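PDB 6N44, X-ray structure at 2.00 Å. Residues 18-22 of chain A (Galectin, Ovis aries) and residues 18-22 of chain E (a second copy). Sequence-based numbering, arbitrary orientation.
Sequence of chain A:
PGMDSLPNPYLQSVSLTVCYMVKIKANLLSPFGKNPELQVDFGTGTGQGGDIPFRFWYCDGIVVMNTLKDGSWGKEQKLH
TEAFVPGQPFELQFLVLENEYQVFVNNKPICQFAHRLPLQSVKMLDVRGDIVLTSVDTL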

# COMPACT_ATOMS: atom_id res chain seq x y z
N VAL A 18 3.43 7.21 -6.10
CA VAL A 18 4.47 6.20 -6.22
C VAL A 18 4.43 5.18 -5.09
O VAL A 18 5.19 4.19 -5.11
CB VAL A 18 5.72 7.09 -6.34
CG1 VAL A 18 6.70 6.91 -5.20
CG2 VAL A 18 6.32 6.99 -7.72
N CYS A 19 3.56 5.37 -4.10
CA CYS A 19 3.34 4.40 -3.03
C CYS A 19 1.86 4.48 -2.67
O CYS A 19 1.47 5.24 -1.79
CB CYS A 19 4.22 4.66 -1.81
SG CYS A 19 3.97 3.40 -0.53
N TYR A 20 1.05 3.68 -3.37
CA TYR A 20 -0.40 3.79 -3.34
C TYR A 20 -1.03 2.41 -3.39
O TYR A 20 -0.61 1.56 -4.18
CB TYR A 20 -0.89 4.63 -4.53
CG TYR A 20 -2.34 5.04 -4.48
CD1 TYR A 20 -2.71 6.30 -4.00
CD2 TYR A 20 -3.34 4.18 -4.92
CE1 TYR A 20 -4.04 6.69 -3.96
CE2 TYR A 20 -4.68 4.56 -4.89
CZ TYR A 20 -5.02 5.81 -4.41
OH TYR A 20 -6.33 6.18 -4.40
N MET A 21 -2.05 2.18 -2.56
CA MET A 21 -2.68 0.87 -2.46
C MET A 21 -4.18 0.97 -2.68
O MET A 21 -4.83 1.86 -2.12
CB MET A 21 -2.42 0.21 -1.12
CG MET A 21 -3.03 -1.19 -1.06
SD MET A 21 -2.78 -1.92 0.56
CE MET A 21 -1.01 -1.77 0.67
N VAL A 22 -4.70 0.05 -3.49
CA VAL A 22 -6.13 -0.21 -3.63
C VAL A 22 -6.40 -1.60 -3.09
O VAL A 22 -5.71 -2.56 -3.47
CB VAL A 22 -6.58 -0.13 -5.10
CG1 VAL A 22 -8.10 -0.43 -5.22
CG2 VAL A 22 -6.22 1.22 -5.73
N VAL E 18 2.36 -9.18 3.24
CA VAL E 18 3.32 -8.95 2.15
C VAL E 18 2.94 -7.77 1.26
O VAL E 18 3.67 -7.43 0.32
CB VAL E 18 3.38 -10.34 1.48
CG1 VAL E 18 3.21 -10.29 -0.02
CG2 VAL E 18 4.60 -11.10 1.96
N CYS E 19 1.82 -7.12 1.54
CA CYS E 19 1.38 -5.94 0.81
C CYS E 19 0.60 -5.11 1.83
O CYS E 19 -0.62 -5.22 1.92
CB CYS E 19 0.54 -6.27 -0.41
SG CYS E 19 0.18 -4.82 -1.44
N TYR E 20 1.32 -4.31 2.60
CA TYR E 20 0.77 -3.62 3.75
C TYR E 20 1.41 -2.24 3.81
O TYR E 20 2.60 -2.09 3.53
CB TYR E 20 1.07 -4.39 5.05
CG TYR E 20 0.42 -3.89 6.31
CD1 TYR E 20 -0.76 -4.46 6.79
CD2 TYR E 20 1.00 -2.86 7.04
CE1 TYR E 20 -1.34 -4.02 7.96
CE2 TYR E 20 0.43 -2.40 8.21
CZ TYR E 20 -0.74 -2.99 8.67
OH TYR E 20 -1.30 -2.53 9.84
N MET E 21 0.61 -1.24 4.14
CA MET E 21 1.10 0.12 4.12
C MET E 21 0.76 0.81 5.43
O MET E 21 -0.33 0.62 5.97
CB MET E 21 0.52 0.91 2.95
CG MET E 21 1.16 2.28 2.82
SD MET E 21 0.17 3.47 1.91
CE MET E 21 0.23 2.75 0.27
N VAL E 22 1.70 1.59 5.93
CA VAL E 22 1.48 2.49 7.04
C VAL E 22 1.71 3.90 6.51
O VAL E 22 2.72 4.15 5.85
CB VAL E 22 2.43 2.20 8.21
CG1 VAL E 22 2.22 3.19 9.34
CG2 VAL E 22 2.29 0.73 8.67

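The contact is built by one residue used twice. A:Met21 and E:Met21, the same position in two copies of the chain, each lose more surface to the facing stretch than any other residue here, 85 and 88 Å² out of 246 Å² in total. The two strands are too far apart for backbone pairing: their axes come no closer than 8.3 Å, and their N-to-C directions differ by 119°, so they cross rather than run side by side. The register is centred on the methionines, with A:Met21 CA and E:Met21 CA 7.6 Å apart. No hydrogen bond passes between the stretches, and the gap is filled by side chains.

A long, flexible, apolar side chain suits such a gap. Each methionine points its CA-to-CB bond toward the other strand, then extends through two t rotamers, chi1 and chi2, before chi3 turns to m and sets the direction of the terminal methyl. In E:Met21 that methyl lies against the backbone of the other chain, with E:Met21 CE 3.5 Å from A:Cys19 O, 3.8 Å from A:Tyr20 CA and 3.7 Å from A:Met21 N. The reciprocal arm does much the same: A:Met21 CE sits 3.7 Å from E:Cys19 O and 4.0 Å from E:Tyr20 N. These are van der Waals approaches, in which the methyl packs on main-chain atoms without bonding to them.

The cysteines are the second element of the pattern. Two residues before the methionine, A:Cys19 and E:Cys19 send their CA-to-CB bonds toward the partner as well, and each has 31 Å² covered. Their chi1 is t, and the sulfur meets the methyl of the opposing methionine: A:Cys19 SG to E:Met21 CE is 3.9 Å, and A:Met21 CE to E:Cys19 SG is also 3.9 Å. The pairing is apolar, a polarizable sulfur against a methyl, and it depends on close fit rather than direction. The methionines also touch each other: A:Met21 CE is 3.8 Å from E:Met21 CB and E:Met21 CE is 3.9 Å from A:Met21 CB, so each methyl reaches the base of the other side chain.

Between these positions the strand alternation takes over. A:Tyr20 and E:Tyr20 direct their CA-to-CB bonds away and lose only 4 and 5 Å²; the methyls touch the tyrosines through main-chain atoms, A:Tyr20 CA and E:Tyr20 N. The rule to read here is economical: on crossed strands, alternate residues face the partner, and a short side chain meets the end of a long one that reaches across, once from each copy.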